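Local coordinates for protein endoglucanase (Komagataeibacter sucrofermentans, PDB 6VC5) that probably hydrolyses internal beta-1,4-glucosidic linkages in cellulose and related beta-glucans, as a family 8 glycoside hydrolase, at residues L41-F52 / L98-R109; V131-P139 / V150-V158. All coordinates share one frame; numbering follows the deposited sequence.

Contacts 1 and 2 follow one another along the chain and lie on opposite sides of its centre, with their own centres about 28 Å apart and their nearest atoms about 5 Å apart. Helix 90-106 connects them: its C-terminal half forms one side of contact 1, whereas Leu-137 of contact 2 touches Thr-90 and Leu-94 near its start. Helix 159-169 is a second connection, since it begins right after Val-158 and packs on Leu-98. The centre of contact 1, a helix-end contact, lies about 18 Å, and that of contact 2 about 13 Å, from the centre of the chain. Contact 2 is a buried contact of strands and the turn after them; its Thr-151 side chain lies about 4 Å from a glycerol, probably from the crystallisation liquor.

Contact 1: residues L41-F52 / L98-R109; sequences LFSAAAGDQAAF and LALAWAGKRWKR
Phe-52 and Ala-103 form the tight part of this contact: Ala-103 CB stands over the face of the Phe-52 ring, 3.7 Å from its centroid, while Leu-100 CD2 meets the ring edge. Trp-107 turns the edge of its six-membered ring toward that face, an offset edge-to-face pair. Leu-41 has CG anti to the backbone N (chi1 -169°), which carries CD1 over the Trp-102 six-membered ring, 3.9 Å from its centroid. Trp-107 is sandwiched between the stacked Gln-49 amide, its plane 7° from that of the ring, and Arg-106 CG. An alanine in place of Trp-107 would probably open a gap beside Phe-52 and take away the flat surface on which the Gln-49 amide lies.

Where helix 33-46 ends, the contact is looser and carries water. Arg-106 NH1 donates to Ala-44 O at 3.0 Å, NE bonds the same oxygen weakly, and Gly-47 CA lies over the guanidinium face. Gly-47, with positive phi, closes the helix in a Schellman motif: Asp-48 N bonds Ser-43 O and, weakly, Gly-47 N bonds Ala-44 O, the oxygen Arg-106 grips. Separate waters bridge NH1 to Ala-45 O, Trp-107 NE1 to Gly-47 O and Gln-49 NE2 to Arg-109 NH1.

Segments 41-46 and 98-106 run nearly parallel, axes 8.8 Å apart and crossing at 23°; helix 4-15 packs on Ala-46 and Ala-51, 110-126 on Leu-100 and Ala-103, 300-313 on Trp-102.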
loop_
_atom_site.group_PDB
_atom_site.type_symbol
_atom_site.label_atom_id
_atom_site.label_comp_id
_atom_site.label_asym_id
_atom_site.label_seq_id
_atom_site.Cartn_x
_atom_site.Cartn_y
_atom_site.Cartn_z
ATOM N N LEU A 41 -10.698 -4.303 -1.187
ATOM C CA LEU A 41 -10.155 -4.984 -0.013
ATOM C C LEU A 41 -11.071 -4.823 1.197
ATOM O O LEU A 41 -11.312 -5.783 1.945
ATOM C CB LEU A 41 -8.755 -4.445 0.295
ATOM C CG LEU A 41 -7.941 -5.227 1.334
ATOM C CD1 LEU A 41 -7.430 -6.518 0.709
ATOM C CD2 LEU A 41 -6.787 -4.386 1.862
ATOM N N PHE A 42 -11.556 -3.595 1.436
ATOM C CA PHE A 42 -12.396 -3.345 2.606
ATOM C C PHE A 42 -13.745 -4.053 2.488
ATOM O O PHE A 42 -14.256 -4.595 3.477
ATOM C CB PHE A 42 -12.623 -1.843 2.807
ATOM C CG PHE A 42 -11.363 -1.012 2.951
ATOM C CD1 PHE A 42 -10.141 -1.579 3.259
ATOM C CD2 PHE A 42 -11.431 0.362 2.771
ATOM C CE1 PHE A 42 -8.989 -0.785 3.384
ATOM C CE2 PHE A 42 -10.298 1.154 2.895
ATOM C CZ PHE A 42 -9.073 0.570 3.194
ATOM N N SER A 43 -14.352 -4.037 1.294
ATOM C CA SER A 43 -15.629 -4.715 1.098
ATOM C C SER A 43 -15.484 -6.230 1.195
ATOM O O SER A 43 -16.373 -6.902 1.728
ATOM C CB SER A 43 -16.286 -4.277 -0.218
ATOM O OG SER A 43 -15.521 -4.643 -1.343
ATOM N N ALA A 44 -14.369 -6.784 0.707
ATOM C CA ALA A 44 -14.130 -8.220 0.886
ATOM C C ALA A 44 -13.974 -8.573 2.363
ATOM O O ALA A 44 -14.551 -9.556 2.842
ATOM C CB ALA A 44 -12.888 -8.643 0.103
ATOM N N ALA A 45 -13.178 -7.789 3.099
ATOM C CA ALA A 45 -12.986 -8.041 4.528
ATOM C C ALA A 45 -14.294 -7.903 5.303
ATOM O O ALA A 45 -14.557 -8.667 6.241
ATOM C CB ALA A 45 -11.936 -7.077 5.083
ATOM N N ALA A 46 -15.120 -6.923 4.939
ATOM C CA ALA A 46 -16.388 -6.675 5.614
ATOM C C ALA A 46 -17.505 -7.616 5.175
ATOM O O ALA A 46 -18.545 -7.664 5.840
ATOM C CB ALA A 46 -16.825 -5.233 5.356
ATOM N N GLY A 47 -17.324 -8.354 4.085
ATOM C CA GLY A 47 -18.360 -9.249 3.598
ATOM C C GLY A 47 -19.461 -8.589 2.799
ATOM O O GLY A 47 -20.581 -9.103 2.765
ATOM N N ASP A 48 -19.174 -7.467 2.140
ATOM C CA ASP A 48 -20.173 -6.715 1.372
ATOM C C ASP A 48 -19.988 -7.057 -0.106
ATOM O O ASP A 48 -19.311 -6.351 -0.866
ATOM C CB ASP A 48 -20.002 -5.214 1.649
ATOM C CG ASP A 48 -21.073 -4.353 0.995
ATOM O OD1 ASP A 48 -21.894 -4.868 0.209
ATOM O OD2 ASP A 48 -21.097 -3.136 1.282
ATOM N N GLN A 49 -20.603 -8.169 -0.520
ATOM C CA GLN A 49 -20.379 -8.653 -1.878
ATOM C C GLN A 49 -21.006 -7.743 -2.932
ATOM O O GLN A 49 -20.445 -7.586 -4.024
ATOM C CB GLN A 49 -20.868 -10.091 -2.039
ATOM C CG GLN A 49 -20.379 -10.697 -3.343
ATOM C CD GLN A 49 -20.603 -12.190 -3.435
ATOM O OE1 GLN A 49 -21.306 -12.783 -2.607
ATOM N NE2 GLN A 49 -20.002 -12.809 -4.450
ATOM N N ALA A 50 -22.168 -7.154 -2.643
ATOM C CA ALA A 50 -22.795 -6.270 -3.621
ATOM C C ALA A 50 -21.888 -5.094 -3.949
ATOM O O ALA A 50 -21.783 -4.683 -5.113
ATOM C CB ALA A 50 -24.140 -5.776 -3.094
ATOM N N ALA A 51 -21.207 -4.552 -2.941
ATOM C CA ALA A 51 -20.266 -3.471 -3.201
ATOM C C ALA A 51 -19.032 -3.982 -3.930
ATOM O O ALA A 51 -18.596 -3.376 -4.917
ATOM C CB ALA A 51 -19.876 -2.770 -1.898
ATOM N N PHE A 52 -18.450 -5.093 -3.452
ATOM C CA PHE A 52 -17.239 -5.629 -4.068
ATOM C C PHE A 52 -17.441 -5.822 -5.562
ATOM O O PHE A 52 -16.602 -5.404 -6.374
ATOM C CB PHE A 52 -16.856 -6.971 -3.429
ATOM C CG PHE A 52 -15.599 -7.567 -4.019
ATOM C CD1 PHE A 52 -14.366 -7.311 -3.432
ATOM C CD2 PHE A 52 -15.633 -8.295 -5.201
ATOM C CE1 PHE A 52 -13.197 -7.816 -3.970
ATOM C CE2 PHE A 52 -14.461 -8.784 -5.767
ATOM C CZ PHE A 52 -13.244 -8.546 -5.152
ATOM N N LEU A 98 -4.830 -8.820 -4.050
ATOM C CA LEU A 98 -5.118 -9.381 -2.729
ATOM C C LEU A 98 -6.617 -9.418 -2.460
ATOM O O LEU A 98 -7.141 -10.425 -1.968
ATOM C CB LEU A 98 -4.406 -8.577 -1.641
ATOM C CG LEU A 98 -4.684 -9.019 -0.201
ATOM C CD1 LEU A 98 -4.234 -10.440 0.040
ATOM C CD2 LEU A 98 -3.946 -8.072 0.727
ATOM N N ALA A 99 -7.327 -8.343 -2.824
ATOM C CA ALA A 99 -8.773 -8.302 -2.610
ATOM C C ALA A 99 -9.492 -9.388 -3.408
ATOM O O ALA A 99 -10.439 -10.016 -2.913
ATOM C CB ALA A 99 -9.301 -6.921 -3.001
ATOM N N LEU A 100 -9.075 -9.599 -4.665
ATOM C CA LEU A 100 -9.659 -10.670 -5.475
ATOM C C LEU A 100 -9.386 -12.046 -4.882
ATOM O O LEU A 100 -10.261 -12.922 -4.912
ATOM C CB LEU A 100 -9.123 -10.596 -6.908
ATOM C CG LEU A 100 -9.781 -9.486 -7.715
ATOM C CD1 LEU A 100 -8.919 -9.099 -8.891
ATOM C CD2 LEU A 100 -11.164 -9.911 -8.184
ATOM N N ALA A 101 -8.180 -12.257 -4.351
ATOM C CA ALA A 101 -7.873 -13.517 -3.686
ATOM C C ALA A 101 -8.785 -13.728 -2.485
ATOM O O ALA A 101 -9.338 -14.813 -2.295
ATOM C CB ALA A 101 -6.407 -13.541 -3.259
ATOM N N TRP A 102 -8.954 -12.695 -1.656
ATOM C CA TRP A 102 -9.827 -12.833 -0.496
ATOM C C TRP A 102 -11.275 -13.069 -0.906
ATOM O O TRP A 102 -11.959 -13.925 -0.332
ATOM C CB TRP A 102 -9.748 -11.572 0.346
ATOM C CG TRP A 102 -8.529 -11.459 1.155
ATOM C CD1 TRP A 102 -7.485 -12.338 1.214
ATOM C CD2 TRP A 102 -8.238 -10.421 2.092
ATOM N NE1 TRP A 102 -6.545 -11.889 2.121
ATOM C CE2 TRP A 102 -6.984 -10.710 2.663
ATOM C CE3 TRP A 102 -8.911 -9.258 2.486
ATOM C CZ2 TRP A 102 -6.396 -9.889 3.630
ATOM C CZ3 TRP A 102 -8.320 -8.435 3.437
ATOM C CH2 TRP A 102 -7.078 -8.761 3.996
ATOM N N ALA A 103 -11.766 -12.306 -1.879
ATOM C CA ALA A 103 -13.144 -12.462 -2.336
ATOM C C ALA A 103 -13.367 -13.833 -2.952
ATOM O O ALA A 103 -14.422 -14.450 -2.752
ATOM C CB ALA A 103 -13.467 -11.364 -3.351
ATOM N N GLY A 104 -12.401 -14.320 -3.724
ATOM C CA GLY A 104 -12.563 -15.620 -4.354
ATOM C C GLY A 104 -12.584 -16.737 -3.336
ATOM O O GLY A 104 -13.311 -17.722 -3.498
ATOM N N LYS A 105 -11.825 -16.580 -2.257
ATOM C CA LYS A 105 -11.817 -17.592 -1.210
ATOM C C LYS A 105 -13.105 -17.547 -0.393
ATOM O O LYS A 105 -13.767 -18.575 -0.202
ATOM C CB LYS A 105 -10.567 -17.403 -0.346
ATOM C CG LYS A 105 -9.331 -17.953 -1.048
ATOM C CD LYS A 105 -8.011 -17.528 -0.425
ATOM C CE LYS A 105 -6.869 -18.306 -1.077
ATOM N NZ LYS A 105 -5.530 -17.988 -0.509
ATOM N N ARG A 106 -13.508 -16.358 0.054
ATOM C CA ARG A 106 -14.647 -16.271 0.962
ATOM C C ARG A 106 -15.977 -16.558 0.267
ATOM O O ARG A 106 -16.896 -17.098 0.895
ATOM C CB ARG A 106 -14.660 -14.905 1.642
ATOM C CG ARG A 106 -15.736 -13.981 1.154
ATOM C CD ARG A 106 -16.661 -13.634 2.290
ATOM N NE ARG A 106 -16.067 -12.572 3.079
ATOM C CZ ARG A 106 -16.413 -12.254 4.318
ATOM N NH1 ARG A 106 -15.779 -11.265 4.929
ATOM N NH2 ARG A 106 -17.385 -12.902 4.945
ATOM N N TRP A 107 -16.102 -16.223 -1.016
ATOM C CA TRP A 107 -17.346 -16.430 -1.749
ATOM C C TRP A 107 -17.266 -17.597 -2.726
ATOM O O TRP A 107 -18.209 -17.817 -3.495
ATOM C CB TRP A 107 -17.809 -15.137 -2.433
ATOM C CG TRP A 107 -18.165 -14.043 -1.435
ATOM C CD1 TRP A 107 -19.000 -14.155 -0.357
ATOM C CD2 TRP A 107 -17.686 -12.688 -1.430
ATOM N NE1 TRP A 107 -19.070 -12.952 0.314
ATOM C CE2 TRP A 107 -18.275 -12.038 -0.327
ATOM C CE3 TRP A 107 -16.823 -11.960 -2.263
ATOM C CZ2 TRP A 107 -18.018 -10.696 -0.022
ATOM C CZ3 TRP A 107 -16.573 -10.633 -1.962
ATOM C CH2 TRP A 107 -17.170 -10.014 -0.851
ATOM N N LYS A 108 -16.167 -18.358 -2.703
ATOM C CA LYS A 108 -16.025 -19.586 -3.497
ATOM C C LYS A 108 -16.111 -19.300 -4.995
ATOM O O LYS A 108 -16.757 -20.029 -5.750
ATOM C CB LYS A 108 -17.035 -20.664 -3.076
ATOM C CG LYS A 108 -17.033 -20.960 -1.576
ATOM C CD LYS A 108 -18.178 -21.894 -1.183
ATOM C CE LYS A 108 -19.504 -21.151 -1.151
ATOM N NZ LYS A 108 -19.370 -19.829 -0.466
ATOM N N ARG A 109 -15.443 -18.231 -5.428
ATOM C CA ARG A 109 -15.531 -17.722 -6.792
ATOM C C ARG A 109 -14.190 -17.965 -7.475
ATOM O O ARG A 109 -13.249 -17.175 -7.318
ATOM C CB ARG A 109 -15.870 -16.235 -6.774
ATOM C CG ARG A 109 -17.328 -15.942 -6.490
ATOM C CD ARG A 109 -18.188 -16.222 -7.712
ATOM N NE ARG A 109 -17.913 -15.309 -8.816
ATOM C CZ ARG A 109 -18.604 -14.201 -9.054
ATOM N NH1 ARG A 109 -19.616 -13.873 -8.256
ATOM N NH2 ARG A 109 -18.295 -13.430 -10.091
HETATM O O HOH W 1 -16.519 -10.417 7.395
HETATM O O HOH W 2 -20.695 -12.029 2.668
HETATM O O HOH W 3 -20.695 -14.907 -5.651
#

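Contact 2: residues V131-P139 / V150-V158; sequences VGPYTVLLP and VTLNLSYYV
Leu-137 lies over one face of the Tyr-157 ring, with CB 4.0 Å from the ring centroid. The leucine CG is anti to the backbone N (chi1 -171°), which brings CD2 over the ring centre while CD1 turns away from it. At the ring edge, in plane, sits a water that takes a hydrogen bond from Tyr-157 OH and gives one to Thr-135 O. The same hydroxyl accepts the Leu-137 N-H at 3.0 Å in a fairly straight bond (160°), so two bonds fix where the phenol end can lie. The Tyr-156 ring has Asn-153 CB over the centre of one face and Pro-139 O in plane at its edge, 3.5 Å from CE2.

Pro-139 also presses its ring on the other backbone: CD comes within 3.2 Å of Thr-151 O, a buried carbonyl oxygen with no hydrogen-bond partner in the model. A separate water joins Leu-137 O to Asn-153 N.

Toward the strands, apolar side chains meet. Leu-138 CD2 meets Val-150 CG2 at 3.5 Å, the two side chains crossing at about a right angle, and Val-136 packs on Leu-152 in a similar crossing, CG2 to CD2 3.9 Å.

No backbone hydrogen bond joins the segments directly, consistent with their membership of different sheets. Strand 134-137 pairs with 128-131 in a beta hairpin closed by a type II' turn. It packs through its side chains on 149-152, an outer strand of a three-stranded antiparallel sheet, with Val-131 reaching Ile-202 of the next strand. Beyond 149-152, the 3-10 segment 154-156 and an inverse gamma turn centred on Tyr-157 lead into helix 159-169. These are beta elements accompanying the helical (alpha/alpha)6 barrel of family 8 glycoside hydrolases.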
loop_
_atom_site.group_PDB
_atom_site.type_symbol
_atom_site.label_atom_id
_atom_site.label_comp_id
_atom_site.label_asym_id
_atom_site.label_seq_id
_atom_site.Cartn_x
_atom_site.Cartn_y
_atom_site.Cartn_z
ATOM N N VAL A 131 18.744 -6.149 -9.577
ATOM C CA VAL A 131 19.515 -4.963 -9.206
ATOM C C VAL A 131 20.565 -5.404 -8.197
ATOM O O VAL A 131 20.224 -5.793 -7.078
ATOM C CB VAL A 131 18.624 -3.871 -8.601
ATOM C CG1 VAL A 131 19.480 -2.749 -8.013
ATOM C CG2 VAL A 131 17.661 -3.339 -9.648
ATOM N N GLY A 132 21.836 -5.338 -8.578
ATOM C CA GLY A 132 22.876 -5.843 -7.712
ATOM C C GLY A 132 22.580 -7.269 -7.291
ATOM O O GLY A 132 22.269 -8.125 -8.121
ATOM N N PRO A 133 22.624 -7.547 -5.989
ATOM C CA PRO A 133 22.311 -8.898 -5.502
ATOM C C PRO A 133 20.833 -9.154 -5.245
ATOM O O PRO A 133 20.505 -10.189 -4.659
ATOM C CB PRO A 133 23.084 -8.942 -4.176
ATOM C CG PRO A 133 22.958 -7.521 -3.659
ATOM C CD PRO A 133 22.973 -6.629 -4.887
ATOM N N TYR A 134 19.943 -8.257 -5.667
ATOM C CA TYR A 134 18.529 -8.313 -5.330
ATOM C C TYR A 134 17.668 -8.533 -6.563
ATOM O O TYR A 134 18.066 -8.253 -7.697
ATOM C CB TYR A 134 18.064 -6.984 -4.721
ATOM C CG TYR A 134 18.914 -6.446 -3.609
ATOM C CD1 TYR A 134 19.022 -7.120 -2.403
ATOM C CD2 TYR A 134 19.605 -5.247 -3.762
ATOM C CE1 TYR A 134 19.800 -6.616 -1.376
ATOM C CE2 TYR A 134 20.388 -4.740 -2.744
ATOM C CZ TYR A 134 20.479 -5.425 -1.555
ATOM O OH TYR A 134 21.259 -4.922 -0.534
ATOM N N THR A 135 16.447 -9.006 -6.311
ATOM C CA THR A 135 15.332 -8.850 -7.233
ATOM C C THR A 135 14.396 -7.847 -6.580
ATOM O O THR A 135 13.942 -8.076 -5.454
ATOM C CB THR A 135 14.607 -10.177 -7.436
ATOM O OG1 THR A 135 15.513 -11.125 -8.018
ATOM C CG2 THR A 135 13.420 -9.982 -8.359
ATOM N N VAL A 136 14.148 -6.729 -7.259
ATOM C CA VAL A 136 13.389 -5.624 -6.677
ATOM C C VAL A 136 12.016 -5.540 -7.321
ATOM O O VAL A 136 11.783 -6.020 -8.436
ATOM C CB VAL A 136 14.108 -4.257 -6.763
ATOM C CG1 VAL A 136 15.508 -4.340 -6.170
ATOM C CG2 VAL A 136 14.135 -3.763 -8.198
ATOM N N LEU A 137 11.095 -4.908 -6.591
ATOM C CA LEU A 137 9.748 -4.615 -7.064
ATOM C C LEU A 137 9.681 -3.153 -7.500
ATOM O O LEU A 137 9.810 -2.246 -6.669
ATOM C CB LEU A 137 8.768 -4.868 -5.921
ATOM C CG LEU A 137 7.290 -4.817 -6.287
ATOM C CD1 LEU A 137 6.925 -6.040 -7.118
ATOM C CD2 LEU A 137 6.454 -4.751 -5.012
ATOM N N LEU A 138 9.467 -2.920 -8.812
ATOM C CA LEU A 138 9.386 -1.565 -9.350
ATOM C C LEU A 138 8.037 -0.929 -9.005
ATOM O O LEU A 138 7.013 -1.618 -8.968
ATOM C CB LEU A 138 9.527 -1.604 -10.867
ATOM C CG LEU A 138 10.802 -2.234 -11.404
ATOM C CD1 LEU A 138 10.755 -2.355 -12.924
ATOM C CD2 LEU A 138 11.979 -1.377 -10.951
ATOM N N PRO A 139 8.007 0.386 -8.753
ATOM C CA PRO A 139 6.736 1.046 -8.407
ATOM C C PRO A 139 5.816 1.277 -9.587
ATOM O O PRO A 139 4.640 1.595 -9.370
ATOM C CB PRO A 139 7.168 2.404 -7.819
ATOM C CG PRO A 139 8.648 2.393 -7.768
ATOM C CD PRO A 139 9.170 1.277 -8.596
ATOM N N VAL A 150 17.642 2.926 -10.053
ATOM C CA VAL A 150 16.266 2.489 -9.883
ATOM C C VAL A 150 15.690 3.224 -8.681
ATOM O O VAL A 150 16.379 3.411 -7.672
ATOM C CB VAL A 150 16.131 0.957 -9.745
ATOM C CG1 VAL A 150 16.779 0.453 -8.458
ATOM C CG2 VAL A 150 14.672 0.553 -9.815
ATOM N N THR A 151 14.443 3.686 -8.809
ATOM C CA THR A 151 13.704 4.274 -7.699
ATOM C C THR A 151 12.698 3.257 -7.184
ATOM O O THR A 151 11.920 2.695 -7.963
ATOM C CB THR A 151 12.957 5.524 -8.159
ATOM O OG1 THR A 151 13.899 6.488 -8.651
ATOM C CG2 THR A 151 12.126 6.124 -6.995
ATOM N N LEU A 152 12.709 3.012 -5.878
ATOM C CA LEU A 152 11.751 2.107 -5.273
ATOM C C LEU A 152 10.896 2.865 -4.273
ATOM O O LEU A 152 11.357 3.811 -3.623
ATOM C CB LEU A 152 12.468 0.949 -4.542
ATOM C CG LEU A 152 13.472 0.128 -5.344
ATOM C CD1 LEU A 152 14.088 -0.959 -4.454
ATOM C CD2 LEU A 152 12.798 -0.488 -6.563
ATOM N N ASN A 153 9.645 2.454 -4.157
ATOM C CA ASN A 153 8.782 2.918 -3.078
ATOM C C ASN A 153 8.593 1.721 -2.156
ATOM O O ASN A 153 7.927 0.750 -2.524
ATOM C CB ASN A 153 7.461 3.430 -3.639
ATOM C CG ASN A 153 6.657 4.162 -2.614
ATOM O OD1 ASN A 153 6.520 3.695 -1.482
ATOM N ND2 ASN A 153 6.140 5.332 -2.979
ATOM N N LEU A 154 9.197 1.778 -0.965
ATOM C CA LEU A 154 9.166 0.614 -0.079
ATOM C C LEU A 154 7.751 0.321 0.411
ATOM O O LEU A 154 7.420 -0.828 0.706
ATOM C CB LEU A 154 10.139 0.822 1.089
ATOM C CG LEU A 154 11.612 0.968 0.669
ATOM C CD1 LEU A 154 12.487 1.266 1.874
ATOM C CD2 LEU A 154 12.080 -0.285 -0.064
ATOM N N SER A 155 6.892 1.339 0.483
ATOM C CA SER A 155 5.503 1.124 0.869
ATOM C C SER A 155 4.699 0.398 -0.196
ATOM O O SER A 155 3.556 0.022 0.074
ATOM C CB SER A 155 4.810 2.455 1.192
ATOM O OG SER A 155 4.454 3.169 0.012
ATOM N N TYR A 156 5.248 0.206 -1.401
ATOM C CA TYR A 156 4.533 -0.589 -2.388
ATOM C C TYR A 156 4.764 -2.079 -2.193
ATOM O O TYR A 156 4.129 -2.883 -2.885
ATOM C CB TYR A 156 4.899 -0.185 -3.825
ATOM C CG TYR A 156 4.377 1.166 -4.295
ATOM C CD1 TYR A 156 3.909 2.125 -3.396
ATOM C CD2 TYR A 156 4.370 1.487 -5.644
ATOM C CE1 TYR A 156 3.458 3.371 -3.834
ATOM C CE2 TYR A 156 3.923 2.722 -6.090
ATOM C CZ TYR A 156 3.470 3.658 -5.192
ATOM O OH TYR A 156 3.023 4.881 -5.648
ATOM N N TYR A 157 5.658 -2.466 -1.275
ATOM C CA TYR A 157 5.805 -3.863 -0.867
ATOM C C TYR A 157 4.641 -4.184 0.062
ATOM O O TYR A 157 4.750 -4.175 1.294
ATOM C CB TYR A 157 7.140 -4.090 -0.174
ATOM C CG TYR A 157 8.320 -4.244 -1.103
ATOM C CD1 TYR A 157 8.823 -5.502 -1.412
ATOM C CD2 TYR A 157 8.941 -3.130 -1.657
ATOM C CE1 TYR A 157 9.914 -5.650 -2.250
ATOM C CE2 TYR A 157 10.035 -3.266 -2.501
ATOM C CZ TYR A 157 10.518 -4.530 -2.789
ATOM O OH TYR A 157 11.609 -4.660 -3.624
ATOM N N VAL A 158 3.491 -4.435 -0.551
ATOM C CA VAL A 158 2.283 -4.785 0.186
ATOM C C VAL A 158 2.471 -6.226 0.639
ATOM O O VAL A 158 2.031 -7.172 -0.028
ATOM C CB VAL A 158 1.036 -4.573 -0.693
ATOM C CG1 VAL A 158 -0.250 -4.927 0.067
ATOM C CG2 VAL A 158 0.975 -3.127 -1.205
HETATM O O HOH W 4 12.642 -7.177 -3.419
HETATM O O HOH W 5 8.821 -0.172 -5.244
#